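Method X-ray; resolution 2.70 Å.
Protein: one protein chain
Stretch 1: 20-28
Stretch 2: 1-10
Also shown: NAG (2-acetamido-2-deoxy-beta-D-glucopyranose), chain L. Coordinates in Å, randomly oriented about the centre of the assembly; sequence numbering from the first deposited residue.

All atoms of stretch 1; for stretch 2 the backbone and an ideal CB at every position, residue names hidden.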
# COMPACT_ATOMS: atom_id res chain seq x y z
N LEU A 20 -17.61 6.47 21.41
CA LEU A 20 -17.81 6.33 22.85
C LEU A 20 -17.35 7.61 23.53
O LEU A 20 -16.14 7.89 23.60
CB LEU A 20 -17.05 5.12 23.39
CG LEU A 20 -17.06 4.92 24.91
CD1 LEU A 20 -18.48 4.69 25.40
CD2 LEU A 20 -16.15 3.77 25.31
N ILE A 21 -18.30 8.40 24.03
CA ILE A 21 -18.02 9.65 24.72
C ILE A 21 -18.27 9.43 26.21
O ILE A 21 -19.37 9.02 26.60
CB ILE A 21 -18.89 10.80 24.18
CG1 ILE A 21 -18.86 10.82 22.65
CG2 ILE A 21 -18.40 12.13 24.74
CD1 ILE A 21 -20.24 10.84 22.03
N GLN A 22 -17.26 9.70 27.03
CA GLN A 22 -17.38 9.52 28.47
C GLN A 22 -16.94 10.78 29.20
O GLN A 22 -16.00 11.46 28.76
CB GLN A 22 -16.52 8.34 28.94
CG GLN A 22 -16.68 7.07 28.13
CD GLN A 22 -15.62 6.04 28.46
OE1 GLN A 22 -14.44 6.23 28.16
NE2 GLN A 22 -16.03 4.95 29.09
N PRO A 23 -17.60 11.12 30.30
CA PRO A 23 -17.05 12.16 31.18
C PRO A 23 -15.72 11.70 31.75
O PRO A 23 -15.56 10.54 32.15
CB PRO A 23 -18.12 12.32 32.27
CG PRO A 23 -18.86 11.02 32.25
CD PRO A 23 -18.86 10.57 30.82
N PHE A 24 -14.75 12.61 31.78
CA PHE A 24 -13.38 12.25 32.14
C PHE A 24 -12.76 13.40 32.92
O PHE A 24 -12.47 14.46 32.36
CB PHE A 24 -12.56 11.94 30.89
CG PHE A 24 -11.53 10.87 31.10
CD1 PHE A 24 -11.90 9.53 31.09
CD2 PHE A 24 -10.20 11.19 31.29
CE1 PHE A 24 -10.96 8.54 31.28
CE2 PHE A 24 -9.26 10.21 31.48
CZ PHE A 24 -9.63 8.88 31.48
N GLY A 25 -12.55 13.18 34.22
CA GLY A 25 -12.00 14.21 35.08
C GLY A 25 -12.94 15.39 35.26
O GLY A 25 -14.11 15.37 34.86
N TYR A 26 -12.40 16.43 35.88
CA TYR A 26 -13.17 17.66 36.10
C TYR A 26 -13.35 18.40 34.78
O TYR A 26 -12.36 18.71 34.10
CB TYR A 26 -12.47 18.55 37.12
CG TYR A 26 -12.52 18.03 38.54
CD1 TYR A 26 -13.70 17.54 39.08
CD2 TYR A 26 -11.38 18.04 39.34
CE1 TYR A 26 -13.75 17.08 40.38
CE2 TYR A 26 -11.42 17.58 40.64
CZ TYR A 26 -12.61 17.09 41.15
OH TYR A 26 -12.66 16.63 42.45
N ASP A 27 -14.60 18.68 34.42
CA ASP A 27 -14.94 19.50 33.26
C ASP A 27 -14.33 18.95 31.97
O ASP A 27 -13.87 19.71 31.11
CB ASP A 27 -14.49 20.95 33.47
CG ASP A 27 -14.68 21.42 34.90
OD1 ASP A 27 -15.84 21.53 35.36
OD2 ASP A 27 -13.66 21.70 35.58
N GLY A 28 -14.34 17.63 31.82
CA GLY A 28 -13.72 17.01 30.67
C GLY A 28 -14.56 15.89 30.09
O GLY A 28 -15.32 15.23 30.79
N UNK A 1 -19.60 20.93 45.74
CA UNK A 1 -20.66 21.51 44.93
C UNK A 1 -20.36 21.34 43.45
O UNK A 1 -20.82 22.13 42.62
CB UNK A 1 -20.84 22.99 45.27
N UNK A 2 -19.60 20.31 43.12
CA UNK A 2 -19.26 20.01 41.73
C UNK A 2 -20.45 19.38 41.02
O UNK A 2 -21.11 18.48 41.56
CB UNK A 2 -18.05 19.08 41.66
N UNK A 3 -20.72 19.85 39.80
CA UNK A 3 -21.82 19.33 38.99
C UNK A 3 -21.40 17.97 38.42
O UNK A 3 -20.94 17.84 37.29
CB UNK A 3 -22.19 20.31 37.87
N UNK A 4 -21.57 16.94 39.25
CA UNK A 4 -21.22 15.59 38.85
C UNK A 4 -22.11 15.11 37.70
O UNK A 4 -23.26 15.55 37.58
CB UNK A 4 -21.33 14.64 40.04
N UNK A 5 -21.62 14.21 36.85
CA UNK A 5 -22.42 13.75 35.72
C UNK A 5 -23.43 12.70 36.13
O UNK A 5 -23.29 12.02 37.15
CB UNK A 5 -21.51 13.19 34.62
N UNK A 6 -24.47 12.57 35.32
CA UNK A 6 -25.54 11.61 35.54
C UNK A 6 -25.46 10.40 34.62
O UNK A 6 -26.38 9.59 34.59
CB UNK A 6 -26.89 12.30 35.36
N UNK A 7 -24.38 10.28 33.85
CA UNK A 7 -24.21 9.19 32.91
C UNK A 7 -22.73 8.83 32.85
O UNK A 7 -21.87 9.72 32.82
CB UNK A 7 -24.75 9.56 31.53
N UNK A 8 -22.43 7.53 32.82
CA UNK A 8 -21.05 7.08 32.74
C UNK A 8 -20.49 7.17 31.32
O UNK A 8 -19.28 6.99 31.15
CB UNK A 8 -20.94 5.64 33.25
N UNK A 9 -21.32 7.44 30.33
CA UNK A 9 -20.87 7.55 28.96
C UNK A 9 -21.99 7.27 27.99
O UNK A 9 -23.03 6.70 28.33
CB UNK A 9 -19.70 6.60 28.70
N UNK A 10 -21.76 7.67 26.75
CA UNK A 10 -22.71 7.47 25.67
C UNK A 10 -22.00 6.77 24.52
O UNK A 10 -20.92 7.20 24.10
CB UNK A 10 -23.32 8.80 25.21
C1 NAG L . -29.16 13.58 32.55
C2 NAG L . -30.45 12.98 32.04
C3 NAG L . -30.71 13.36 30.63
C4 NAG L . -30.63 14.86 30.46
C5 NAG L . -29.32 15.38 31.02
C6 NAG L . -29.30 16.89 30.93
C7 NAG L . -30.88 10.92 33.33
C8 NAG L . -30.82 9.42 33.46
N2 NAG L . -30.39 11.56 32.16
O3 NAG L . -31.97 12.86 30.24
O4 NAG L . -30.72 15.19 29.10
O5 NAG L . -29.19 14.98 32.36
O6 NAG L . -27.97 17.33 30.77
O7 NAG L . -31.35 11.59 34.24

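Position 1 lies far from stretch 1, and nothing there constrains its side chain. Many residues would suit. It is T1, which makes no contact across the stretches.

Position 2 is different. Its CA-to-CB bond points toward stretch 1, and the ideal CB is 4.9 Å from CE1 of Y26. Beyond it lie the Y26 ring and the turn from G25 to G28, a type II beta turn with the backbone N of D27 within it. A long side chain could reach that far. An aromatic ring could pack on Y26, and a polar tip could meet the amide. The residue is Y2, with chi1 in the t well. The edge of the Y26 ring meets the face of the Y2 ring, with the planes at 63° and the centroids 4.9 Å apart. CD1 of Y26 comes within 3.4 Å of CE1 of Y2. D27 N donates a hydrogen bond to Y2 OH at 3.0 Å, nearly straight at 168°. D27 OD1 lies near the plane of the Y2 ring, at its edge, 3.7 Å from Y2 CE1. One side chain thus binds both the ring of Y26 and the backbone of the turn.

Position 3 points sideways, with no atom of stretch 1 within 5.5 Å of its ideal CB. Stretch 1 sets no preference. It is F3, whose ring leads away. Position 4 is out of reach and equally free. It is A4, whose N makes a weak hydrogen bond to Y2 O.

Position 5 points toward stretch 1, with its ideal CB 4.2 Å from CG of P23. A small or medium apolar side chain would suit, and a phi of -79° also admits proline. It is P5. Its CG packs 3.8 Å from CB of P23, ring against ring.

Position 6 points away from stretch 1. A polar residue would suit, and the sugar beside it suggests asparagine. It is N6, whose ND2 is bonded to NAG C1 at 1.5 Å, an N-linked glycan.

Position 7 points sideways, and its backbone O lies 3.3 Å from CG of P23. Several small or polar residues would fit. It is S7, whose OG accepts a weak hydrogen bond from the N of position 9.

Position 8 points away, so stretch 1 leaves the side chain open. The sugar at position 6 calls for serine or threonine here, two residues on. It is T8, which completes the glycosylation sequence. Its backbone O contacts stretch 1, 3.6 Å from CD of P23.

Position 9 has a phi of 155° and a psi of 163°. A CB there would be jammed against the preceding carbonyl O, and would sit 3.1 Å from CG of Q22 and 3.2 Å from O of I21. Only glycine suits. G9 brings its CA to 4.0 Å from CA of Q22.

Position 10 pairs with I21 in an antiparallel bridge. Its N donates to I21 O at 2.7 Å, and I21 N donates to its O at 2.9 Å. Its side chain shares a sheet face with I21, so leucine, isoleucine, valine or methionine would suit. It is L10, with CD2 4.3 Å from CD1 of I21.

Stretch 2 (1-10) TYFAPNSTGL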
# COMPACT_ATOMS: atom_id res chain seq x y z
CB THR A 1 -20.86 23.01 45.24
OG1 THR A 1 -19.68 23.73 44.89
CG2 THR A 1 -21.16 23.21 46.72
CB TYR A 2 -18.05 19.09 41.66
CG TYR A 2 -17.65 18.70 40.25
CD1 TYR A 2 -16.92 19.56 39.45
CD2 TYR A 2 -18.01 17.46 39.72
CE1 TYR A 2 -16.56 19.21 38.16
CE2 TYR A 2 -17.65 17.10 38.44
CZ TYR A 2 -16.93 17.98 37.66
OH TYR A 2 -16.57 17.63 36.38
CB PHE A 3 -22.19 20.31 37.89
CG PHE A 3 -23.57 20.11 37.32
CD1 PHE A 3 -23.87 18.99 36.56
CD2 PHE A 3 -24.56 21.05 37.54
CE1 PHE A 3 -25.14 18.81 36.04
CE2 PHE A 3 -25.83 20.87 37.03
CZ PHE A 3 -26.12 19.75 36.27
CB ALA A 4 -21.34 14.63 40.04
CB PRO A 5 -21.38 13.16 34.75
CG PRO A 5 -20.04 13.27 35.45
CD PRO A 5 -20.30 13.55 36.89
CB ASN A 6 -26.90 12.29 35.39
CG ASN A 6 -27.15 12.77 33.97
OD1 ASN A 6 -26.22 12.98 33.20
ND2 ASN A 6 -28.42 12.93 33.62
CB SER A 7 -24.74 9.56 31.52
OG SER A 7 -24.54 8.50 30.59
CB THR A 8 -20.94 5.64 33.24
OG1 THR A 8 -21.65 4.77 32.36
CG2 THR A 8 -21.51 5.53 34.64
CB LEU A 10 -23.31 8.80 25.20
CG LEU A 10 -24.17 8.80 23.94
CD1 LEU A 10 -25.53 8.19 24.22
CD2 LEU A 10 -24.32 10.22 23.40
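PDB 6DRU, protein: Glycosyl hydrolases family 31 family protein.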